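Local structure of Glyoxalase/bleomycin resistance protein/dioxygenase (Alicyclobacillus acidocaldarius subsp. acidocaldarius, 3RRI) at residues T29-K34 with L45-D50; V64-R69 with P94-L99; G72-D77 with K126-D131. The protein is a metal-binding member of the glyoxalase/bleomycin resistance/dioxygenase superfamily and may act as a dioxygenase, though its own reaction and substrate are not established. One frame throughout, in Å; residues are numbered along the deposited sequence.

Contact 1 of 3, residues T29-K34 with L45-D50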
loop_
_atom_site.group_PDB
_atom_site.type_symbol
_atom_site.label_atom_id
_atom_site.label_comp_id
_atom_site.label_asym_id
_atom_site.label_seq_id
_atom_site.Cartn_x
_atom_site.Cartn_y
_atom_site.Cartn_z
ATOM N N THR A 29 -0.827 0.172 30.600
ATOM C CA THR A 29 -0.146 1.290 31.241
ATOM C C THR A 29 1.359 1.254 31.006
ATOM O O THR A 29 1.941 2.283 30.640
ATOM C CB THR A 29 -0.406 1.339 32.749
ATOM O OG1 THR A 29 -1.822 1.372 32.996
ATOM C CG2 THR A 29 0.220 2.616 33.371
ATOM N N LYS A 30 1.996 0.111 31.213
ATOM C CA LYS A 30 3.452 0.064 31.030
ATOM C C LYS A 30 3.848 -0.243 29.603
ATOM O O LYS A 30 4.628 0.495 29.015
ATOM C CB LYS A 30 4.111 -0.933 31.970
ATOM C CG LYS A 30 4.033 -0.543 33.445
ATOM C CD LYS A 30 3.876 -1.734 34.346
ATOM C CE LYS A 30 4.951 -2.766 34.133
ATOM N NZ LYS A 30 4.942 -3.765 35.258
ATOM N N LEU A 31 3.335 -1.318 29.004
ATOM C CA LEU A 31 3.843 -1.698 27.683
ATOM C C LEU A 31 3.343 -0.790 26.518
ATOM O O LEU A 31 3.929 -0.746 25.427
ATOM C CB LEU A 31 3.572 -3.182 27.372
ATOM C CG LEU A 31 4.316 -3.838 26.210
ATOM C CD1 LEU A 31 5.853 -3.871 26.419
ATOM C CD2 LEU A 31 3.787 -5.247 26.004
ATOM N N GLY A 32 2.240 -0.069 26.755
ATOM C CA GLY A 32 1.729 0.868 25.785
ATOM C C GLY A 32 0.775 0.282 24.767
ATOM O O GLY A 32 0.491 0.927 23.795
ATOM N N CYS A 33 0.288 -0.931 25.003
ATOM C CA CYS A 33 -0.773 -1.505 24.162
ATOM C C CYS A 33 -2.070 -0.752 24.430
ATOM O O CYS A 33 -2.207 -0.016 25.418
ATOM C CB CYS A 33 -0.939 -2.991 24.456
ATOM S SG CYS A 33 0.570 -3.918 24.172
ATOM N N LYS A 34 -3.046 -0.907 23.539
ATOM C CA LYS A 34 -4.278 -0.194 23.670
ATOM C C LYS A 34 -5.340 -1.163 24.153
ATOM O O LYS A 34 -5.327 -2.320 23.769
ATOM C CB LYS A 34 -4.714 0.364 22.349
ATOM C CG LYS A 34 -3.785 1.376 21.721
ATOM C CD LYS A 34 -4.218 1.699 20.282
ATOM C CE LYS A 34 -3.010 1.937 19.352
ATOM N NZ LYS A 34 -3.438 1.789 17.918
ATOM N N LEU A 45 -6.847 -6.720 23.733
ATOM C CA LEU A 45 -5.829 -5.691 23.578
ATOM C C LEU A 45 -5.401 -5.608 22.136
ATOM O O LEU A 45 -5.303 -6.623 21.452
ATOM C CB LEU A 45 -4.629 -6.054 24.409
ATOM C CG LEU A 45 -4.820 -6.195 25.900
ATOM C CD1 LEU A 45 -3.593 -6.925 26.497
ATOM C CD2 LEU A 45 -5.012 -4.860 26.542
ATOM N N ASP A 46 -5.110 -4.395 21.685
ATOM C CA ASP A 46 -4.445 -4.162 20.424
ATOM C C ASP A 46 -2.960 -4.194 20.827
ATOM O O ASP A 46 -2.423 -3.249 21.451
ATOM C CB ASP A 46 -4.895 -2.835 19.803
ATOM C CG ASP A 46 -4.024 -2.354 18.675
ATOM O OD1 ASP A 46 -2.943 -2.934 18.426
ATOM O OD2 ASP A 46 -4.443 -1.361 17.999
ATOM N N PHE A 47 -2.347 -5.328 20.507
ATOM C CA PHE A 47 -0.977 -5.652 20.877
ATOM C C PHE A 47 -0.138 -5.465 19.602
ATOM O O PHE A 47 -0.005 -6.374 18.767
ATOM C CB PHE A 47 -0.929 -7.081 21.422
ATOM C CG PHE A 47 0.461 -7.568 21.740
ATOM C CD1 PHE A 47 0.986 -7.370 22.998
ATOM C CD2 PHE A 47 1.180 -8.303 20.823
ATOM C CE1 PHE A 47 2.262 -7.855 23.301
ATOM C CE2 PHE A 47 2.435 -8.812 21.103
ATOM C CZ PHE A 47 2.987 -8.565 22.361
ATOM N N PHE A 48 0.410 -4.252 19.409
ATOM C CA PHE A 48 1.229 -3.925 18.234
ATOM C C PHE A 48 0.507 -4.190 16.912
ATOM O O PHE A 48 1.119 -4.458 15.884
ATOM C CB PHE A 48 2.576 -4.679 18.270
ATOM C CG PHE A 48 3.408 -4.379 19.479
ATOM C CD1 PHE A 48 4.381 -3.403 19.412
ATOM C CD2 PHE A 48 3.218 -5.033 20.678
ATOM C CE1 PHE A 48 5.154 -3.111 20.550
ATOM C CE2 PHE A 48 4.005 -4.741 21.812
ATOM C CZ PHE A 48 4.983 -3.781 21.708
ATOM N N GLY A 49 -0.821 -4.085 16.957
ATOM C CA GLY A 49 -1.643 -4.244 15.756
ATOM C C GLY A 49 -2.249 -5.628 15.603
ATOM O O GLY A 49 -3.098 -5.821 14.724
ATOM N N ASP A 50 -1.797 -6.581 16.402
ATOM C CA ASP A 50 -2.428 -7.929 16.494
ATOM C C ASP A 50 -3.319 -7.928 17.749
ATOM O O ASP A 50 -3.403 -6.925 18.472
ATOM C CB ASP A 50 -1.369 -9.005 16.480
ATOM C CG ASP A 50 -0.720 -9.118 15.129
ATOM O OD1 ASP A 50 -1.406 -9.387 14.143
ATOM O OD2 ASP A 50 0.495 -8.924 14.988
HETATM O O HOH W 1 -1.245 -0.877 17.677
#
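Cys33 SG stands anti to its carbonyl carbon (chi1 -59°) and Phe47 CG anti to its backbone N, while chi2 of 90° turns the ring; SG then lies 3.7 Å from Phe47 CD1. SG is 4.8 Å from the Phe47 ring centroid, 61° off its normal, and also meets the Phe48 ring obliquely, so one sulfur serves two sulfur-aromatic contacts. Leu31 CD2 adds apolar packing, 4.1 Å from Phe47 CE1, and touches Phe48 at its ring edge.

Beside this largely buried cluster the backbones form an antiparallel hydrogen-bonded pair. Asp46 N donates to Lys34 O at 2.9 Å, and Lys34 N returns a bond to Asp46 O. The Lys34 and Asp46 side chains leave side by side in the same direction and join in a salt bridge, weak as a hydrogen bond, with NZ 3.3 Å from OD2; the stronger partner of Lys34 NZ is Asp46 of a neighbouring subunit. Asp46 OD1 accepts from Gly49 N at 2.8 Å, an Asx motif alongside the type I' turn.

Lys34 opens strand 34-39, the edge strand within this chain of the four-stranded sheet, antiparallel to strand 42-47; strand 50-56 follows across the turn. The Leu31-Cys33 link from helix 20-30 packs on Phe47 and Phe48. Leu45 packs on Val28 of that helix and Leu52 of strand 50-56, while Phe47 reaches Leu123 and Phe125 of strand 122-128.

Contact 2 of 3, residues V64-R69 with P94-L99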
loop_
_atom_site.group_PDB
_atom_site.type_symbol
_atom_site.label_atom_id
_atom_site.label_comp_id
_atom_site.label_asym_id
_atom_site.label_seq_id
_atom_site.Cartn_x
_atom_site.Cartn_y
_atom_site.Cartn_z
ATOM N N VAL A 64 8.863 -20.766 35.400
ATOM C CA VAL A 64 8.984 -20.297 34.028
ATOM C C VAL A 64 10.318 -20.727 33.414
ATOM O O VAL A 64 11.361 -20.607 34.041
ATOM C CB VAL A 64 8.791 -18.755 33.955
ATOM C CG1 VAL A 64 9.899 -18.023 34.714
ATOM C CG2 VAL A 64 8.716 -18.298 32.522
ATOM N N SER A 65 10.258 -21.270 32.201
ATOM C CA SER A 65 11.451 -21.469 31.382
ATOM C C SER A 65 11.177 -20.966 29.955
ATOM O O SER A 65 10.020 -20.903 29.519
ATOM C CB SER A 65 11.911 -22.935 31.407
ATOM O OG SER A 65 10.910 -23.808 30.896
HETATM N N MSE A 66 12.244 -20.601 29.247
HETATM C CA MSE A 66 12.150 -19.969 27.934
HETATM C C MSE A 66 11.284 -20.761 26.972
HETATM O O MSE A 66 10.467 -20.187 26.256
HETATM C CB MSE A 66 13.552 -19.786 27.340
HETATM C CG MSE A 66 13.621 -19.077 25.980
HETATM SE SE MSE A 66 15.417 -18.458 25.526
HETATM C CE MSE A 66 15.578 -17.053 26.859
ATOM N N TYR A 67 11.463 -22.072 26.958
ATOM C CA TYR A 67 10.735 -22.943 26.034
ATOM C C TYR A 67 9.710 -23.751 26.804
ATOM O O TYR A 67 9.867 -24.000 27.997
ATOM C CB TYR A 67 11.715 -23.863 25.314
ATOM C CG TYR A 67 12.774 -23.093 24.579
ATOM C CD1 TYR A 67 14.063 -22.945 25.114
ATOM C CD2 TYR A 67 12.491 -22.463 23.370
ATOM C CE1 TYR A 67 15.037 -22.202 24.440
ATOM C CE2 TYR A 67 13.458 -21.730 22.685
ATOM C CZ TYR A 67 14.728 -21.605 23.223
ATOM O OH TYR A 67 15.672 -20.878 22.543
ATOM N N PRO A 68 8.625 -24.206 26.129
ATOM C CA PRO A 68 8.324 -24.149 24.722
ATOM C C PRO A 68 7.333 -23.039 24.324
ATOM O O PRO A 68 6.932 -22.978 23.146
ATOM C CB PRO A 68 7.651 -25.493 24.498
ATOM C CG PRO A 68 6.835 -25.663 25.682
ATOM C CD PRO A 68 7.657 -25.050 26.832
ATOM N N ARG A 69 6.982 -22.167 25.271
ATOM C CA ARG A 69 5.971 -21.115 25.069
ATOM C C ARG A 69 6.482 -19.691 25.324
ATOM O O ARG A 69 6.988 -19.366 26.411
ATOM C CB ARG A 69 4.753 -21.334 25.983
ATOM C CG ARG A 69 3.968 -22.631 25.661
ATOM C CD ARG A 69 2.675 -22.647 26.359
ATOM N NE ARG A 69 1.895 -23.867 26.112
ATOM C CZ ARG A 69 1.164 -24.089 25.024
ATOM N NH1 ARG A 69 1.143 -23.201 24.029
ATOM N NH2 ARG A 69 0.486 -25.222 24.896
ATOM N N PRO A 94 9.537 -5.750 33.842
ATOM C CA PRO A 94 10.521 -6.778 34.155
ATOM C C PRO A 94 11.008 -7.504 32.925
ATOM O O PRO A 94 10.193 -7.908 32.101
ATOM C CB PRO A 94 9.760 -7.756 35.075
ATOM C CG PRO A 94 8.619 -7.017 35.563
ATOM C CD PRO A 94 8.297 -5.901 34.621
ATOM N N PHE A 95 12.316 -7.690 32.825
ATOM C CA PHE A 95 12.933 -8.572 31.845
ATOM C C PHE A 95 13.135 -9.986 32.405
ATOM O O PHE A 95 13.567 -10.166 33.555
ATOM C CB PHE A 95 14.294 -8.028 31.411
ATOM C CG PHE A 95 14.209 -6.853 30.487
ATOM C CD1 PHE A 95 13.790 -5.620 30.949
ATOM C CD2 PHE A 95 14.541 -6.963 29.144
ATOM C CE1 PHE A 95 13.711 -4.507 30.077
ATOM C CE2 PHE A 95 14.449 -5.872 28.292
ATOM C CZ PHE A 95 14.012 -4.648 28.761
ATOM N N TYR A 96 12.799 -10.993 31.607
ATOM C CA TYR A 96 13.215 -12.360 31.826
ATOM C C TYR A 96 14.627 -12.575 31.306
ATOM O O TYR A 96 15.434 -13.302 31.914
ATOM C CB TYR A 96 12.230 -13.331 31.137
ATOM C CG TYR A 96 12.593 -14.767 31.332
ATOM C CD1 TYR A 96 12.382 -15.390 32.565
ATOM C CD2 TYR A 96 13.170 -15.510 30.305
ATOM C CE1 TYR A 96 12.738 -16.723 32.756
ATOM C CE2 TYR A 96 13.523 -16.832 30.482
ATOM C CZ TYR A 96 13.308 -17.428 31.710
ATOM O OH TYR A 96 13.660 -18.747 31.876
ATOM N N HIS A 97 14.912 -11.989 30.152
ATOM C CA HIS A 97 16.243 -12.039 29.543
ATOM C C HIS A 97 16.555 -10.695 28.903
ATOM O O HIS A 97 15.795 -10.195 28.083
ATOM C CB HIS A 97 16.330 -13.178 28.517
ATOM C CG HIS A 97 17.726 -13.665 28.265
ATOM N ND1 HIS A 97 18.689 -12.879 27.663
ATOM C CD2 HIS A 97 18.322 -14.851 28.535
ATOM C CE1 HIS A 97 19.818 -13.564 27.569
ATOM N NE2 HIS A 97 19.626 -14.758 28.101
ATOM N N ASP A 98 17.680 -10.074 29.285
ATOM C CA ASP A 98 18.021 -8.780 28.739
ATOM C C ASP A 98 18.514 -8.934 27.291
ATOM O O ASP A 98 18.666 -10.047 26.784
ATOM C CB ASP A 98 19.109 -8.088 29.623
ATOM C CG ASP A 98 19.013 -6.549 29.606
ATOM O OD1 ASP A 98 18.548 -5.943 28.603
ATOM O OD2 ASP A 98 19.408 -5.910 30.619
ATOM N N LEU A 99 18.760 -7.808 26.649
ATOM C CA LEU A 99 19.191 -7.736 25.269
ATOM C C LEU A 99 20.337 -8.694 25.008
ATOM O O LEU A 99 21.367 -8.680 25.727
ATOM C CB LEU A 99 19.623 -6.301 24.912
ATOM C CG LEU A 99 19.751 -5.875 23.463
ATOM C CD1 LEU A 99 18.425 -6.080 22.704
ATOM C CD2 LEU A 99 20.156 -4.403 23.426
#
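Val64 CG1 packs against the Tyr96 ring at CE1, 3.7 Å away, the two side chains sliding past each other in opposite directions. The approach to the ring is oblique. Tyr96 CG stands anti to the backbone N (chi1 -180°), and the phenol oxygen OH comes within 3.5 Å of Ser65 CA. The same OH is equally near Met66 N, but no hydrogen bond joins the two segments, and the evidence is for van der Waals packing.

Met66, present as selenomethionine, supplies the other half. Its chain is extended through chi2 and bent at chi3 (-69°), which places the terminal CE 3.9 Å from His97 CD2 and 4.2 Å from Tyr96 CE2. CE thus touches both aromatic residues, and the Met66 side chain crosses each of theirs obliquely. His97 is held by a bond of its own: ND1 donates to Asp98 O at 3.0 Å, nearly straight at 169°, with the acceptor in the imidazole plane. That bond would restrain the rotation of the ring that Met66 meets.

Only 211 Å² is buried here, in keeping with a surface contact. Tyr96 and His97 form a classic beta bulge opposite Phe114 of strand 110-116, on which Met66 also packs. The loop between strands 50-56 and 70-74 is thereby laid against strand 95-98, and Val64 and Tyr96 both rest on Leu122 of strand 122-128.

Contact 3 of 3, residues G72-D77 with K126-D131. With ACT (acetate ion), chain D.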
loop_
_atom_site.group_PDB
_atom_site.type_symbol
_atom_site.label_atom_id
_atom_site.label_comp_id
_atom_site.label_asym_id
_atom_site.label_seq_id
_atom_site.Cartn_x
_atom_site.Cartn_y
_atom_site.Cartn_z
ATOM N N GLY A 72 5.549 -12.740 20.727
ATOM C CA GLY A 72 5.869 -11.350 20.602
ATOM C C GLY A 72 5.879 -10.910 19.184
ATOM O O GLY A 72 5.174 -11.492 18.333
ATOM N N ILE A 73 6.645 -9.868 18.911
ATOM C CA ILE A 73 6.728 -9.240 17.601
ATOM C C ILE A 73 8.151 -9.279 17.097
ATOM O O ILE A 73 9.086 -9.033 17.879
ATOM C CB ILE A 73 6.230 -7.782 17.613
ATOM C CG1 ILE A 73 4.845 -7.677 18.269
ATOM C CG2 ILE A 73 6.287 -7.193 16.214
ATOM C CD1 ILE A 73 3.663 -8.433 17.510
ATOM N N THR A 74 8.324 -9.544 15.815
ATOM C CA THR A 74 9.607 -9.394 15.120
ATOM C C THR A 74 9.506 -8.165 14.250
ATOM O O THR A 74 8.618 -8.030 13.419
ATOM C CB THR A 74 9.946 -10.630 14.316
ATOM O OG1 THR A 74 9.949 -11.754 15.186
ATOM C CG2 THR A 74 11.276 -10.509 13.531
ATOM N N PHE A 75 10.354 -7.176 14.532
ATOM C CA PHE A 75 10.263 -5.902 13.876
ATOM C C PHE A 75 11.171 -5.832 12.660
ATOM O O PHE A 75 12.332 -6.197 12.745
ATOM C CB PHE A 75 10.697 -4.767 14.833
ATOM C CG PHE A 75 9.805 -4.603 16.005
ATOM C CD1 PHE A 75 8.544 -4.000 15.860
ATOM C CD2 PHE A 75 10.181 -5.060 17.260
ATOM C CE1 PHE A 75 7.718 -3.874 16.953
ATOM C CE2 PHE A 75 9.355 -4.920 18.348
ATOM C CZ PHE A 75 8.112 -4.353 18.191
ATOM N N ARG A 76 10.653 -5.342 11.537
ATOM C CA ARG A 76 11.480 -5.167 10.340
ATOM C C ARG A 76 12.475 -4.023 10.543
ATOM O O ARG A 76 13.621 -4.111 10.094
ATOM C CB ARG A 76 10.673 -4.901 9.061
ATOM C CG ARG A 76 11.562 -5.049 7.803
ATOM C CD ARG A 76 10.766 -5.272 6.538
ATOM N NE ARG A 76 9.842 -6.420 6.615
ATOM C CZ ARG A 76 9.900 -7.536 5.880
ATOM N NH1 ARG A 76 10.871 -7.719 4.979
ATOM N NH2 ARG A 76 8.965 -8.486 6.043
ATOM N N ASP A 77 12.008 -2.964 11.169
ATOM C CA ASP A 77 12.774 -1.724 11.363
ATOM C C ASP A 77 13.435 -1.764 12.727
ATOM O O ASP A 77 12.774 -1.749 13.740
ATOM C CB ASP A 77 11.803 -0.541 11.268
ATOM C CG ASP A 77 12.488 0.838 11.257
ATOM O OD1 ASP A 77 13.702 0.947 11.606
ATOM O OD2 ASP A 77 11.767 1.814 10.891
ATOM N N LYS A 126 12.102 -9.428 18.682
ATOM C CA LYS A 126 13.243 -9.793 17.870
ATOM C C LYS A 126 13.478 -8.790 16.738
ATOM O O LYS A 126 12.571 -8.116 16.285
ATOM C CB LYS A 126 13.048 -11.178 17.216
ATOM C CG LYS A 126 12.884 -12.340 18.160
ATOM C CD LYS A 126 13.016 -13.700 17.439
ATOM C CE LYS A 126 11.643 -14.118 16.836
ATOM N NZ LYS A 126 11.672 -15.562 16.352
ATOM N N TYR A 127 14.724 -8.714 16.299
ATOM C CA TYR A 127 15.098 -8.041 15.087
ATOM C C TYR A 127 16.128 -8.888 14.347
ATOM O O TYR A 127 17.189 -9.198 14.915
ATOM C CB TYR A 127 15.695 -6.652 15.400
ATOM C CG TYR A 127 16.357 -6.033 14.221
ATOM C CD1 TYR A 127 15.614 -5.412 13.241
ATOM C CD2 TYR A 127 17.756 -6.108 14.043
ATOM C CE1 TYR A 127 16.186 -4.856 12.157
ATOM C CE2 TYR A 127 18.337 -5.559 12.929
ATOM C CZ TYR A 127 17.549 -4.949 11.976
ATOM O OH TYR A 127 18.108 -4.383 10.846
ATOM N N TYR A 128 15.857 -9.254 13.085
ATOM C CA TYR A 128 16.750 -10.055 12.269
ATOM C C TYR A 128 17.582 -9.159 11.369
ATOM O O TYR A 128 17.075 -8.242 10.720
ATOM C CB TYR A 128 15.968 -11.087 11.392
ATOM C CG TYR A 128 15.407 -12.253 12.176
ATOM C CD1 TYR A 128 16.072 -13.459 12.223
ATOM C CD2 TYR A 128 14.193 -12.131 12.854
ATOM C CE1 TYR A 128 15.573 -14.529 12.945
ATOM C CE2 TYR A 128 13.659 -13.203 13.588
ATOM C CZ TYR A 128 14.342 -14.406 13.614
ATOM O OH TYR A 128 13.795 -15.445 14.341
ATOM N N PHE A 129 18.881 -9.469 11.296
ATOM C CA PHE A 129 19.820 -8.727 10.467
ATOM C C PHE A 129 19.573 -8.914 8.962
ATOM O O PHE A 129 19.765 -7.990 8.164
ATOM C CB PHE A 129 21.254 -9.056 10.913
ATOM C CG PHE A 129 21.555 -8.550 12.294
ATOM C CD1 PHE A 129 21.821 -7.216 12.489
ATOM C CD2 PHE A 129 21.449 -9.371 13.402
ATOM C CE1 PHE A 129 22.047 -6.715 13.772
ATOM C CE2 PHE A 129 21.653 -8.873 14.693
ATOM C CZ PHE A 129 21.961 -7.548 14.864
ATOM N N ASP A 130 19.047 -10.089 8.595
ATOM C CA ASP A 130 18.570 -10.367 7.225
ATOM C C ASP A 130 17.068 -10.598 7.354
ATOM O O ASP A 130 16.630 -11.569 7.978
ATOM C CB ASP A 130 19.301 -11.569 6.648
ATOM C CG ASP A 130 18.855 -11.932 5.236
ATOM O OD1 ASP A 130 17.731 -11.554 4.874
ATOM O OD2 ASP A 130 19.640 -12.576 4.514
ATOM N N ASP A 131 16.297 -9.661 6.787
ATOM C CA ASP A 131 14.813 -9.726 6.889
ATOM C C ASP A 131 14.151 -10.951 6.305
ATOM O O ASP A 131 13.051 -11.298 6.745
ATOM C CB ASP A 131 14.100 -8.420 6.446
ATOM C CG ASP A 131 14.277 -8.065 4.976
ATOM O OD1 ASP A 131 14.842 -8.847 4.198
ATOM O OD2 ASP A 131 13.810 -6.951 4.603
HETATM C C ACT D . 14.169 -18.733 15.152
HETATM O O ACT D . 14.880 -17.858 14.562
HETATM O OXT ACT D . 13.099 -18.361 15.706
HETATM C CH3 ACT D . 14.583 -20.170 15.170
HETATM O O HOH W 2 13.450 -8.475 11.781
HETATM O O HOH W 3 14.917 -7.121 9.736
#
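Lys126 N donates to Ile73 O at 3.1 Å and Phe75 N to Lys126 O at 3.0 Å, so Lys126 is gripped through both its N-H and its carbonyl. Beyond this bridge the strands part, and water takes over. One water donates to Phe75 O and accepts from Tyr128 N; a second donates to both Arg76 O and Tyr128 O.

The segment axes of strands 72-74 and 126-128 run parallel within 19°, the pairing of the first and last strands of this half of the vicinal oxygen chelate fold. Residues 72-74 also pair antiparallel with a strand of a neighbouring subunit, so the sheet continues across the interface.

Among side-chain packing contacts, Thr74 CG2, anti to the backbone N, meets the edge of the Tyr128 ring at CD2, 3.4 Å away, while OG1 lies against Lys126 CE. The Tyr127 ring turns its own edge to the carbonyl oxygens of Phe75 and Arg76, with CE1 3.4 Å from Arg76 O.

Arg76 NH1 makes a salt bridge to Asp131 OD2 at 3.1 Å, weak as a hydrogen bond, the guanidinium and carboxylate planes 63° apart; stronger partners are Asn8 O of the neighbouring subunit for Arg76 NE and His80 of another subunit for Asp131. Lys126 NZ donates to Tyr128 OH at 2.9 Å and also bonds Gln51 of the neighbouring subunit. Tyr128 OH donates to ACT O, 2.7 Å away, of an acetate probably from the crystallisation liquor, which Arg37 of that subunit also binds.

Contact 1 closes along the chain before either of the others opens, whereas contacts 2 and 3 alternate their segments. Their centres lie about 18 to 19 Å from one another, with contacts 1 and 2 on opposite sides of the chain's centre. Contact 1 belongs to the four-stranded sheet and helix 20-30; contacts 2 and 3 both reach the five-stranded sheet. The halves meet where Phe47 and Phe48 of contact 1 pack on Ile73 of contact 3, Phe47 CE2 lying 3.8 Å from Ile73 CD1. Segments of contacts 1 and 2 also touch where Lys30 NZ lies 4.0 Å from Pro94 CD, away from both contacts proper. All three lie beside the same subunit interface.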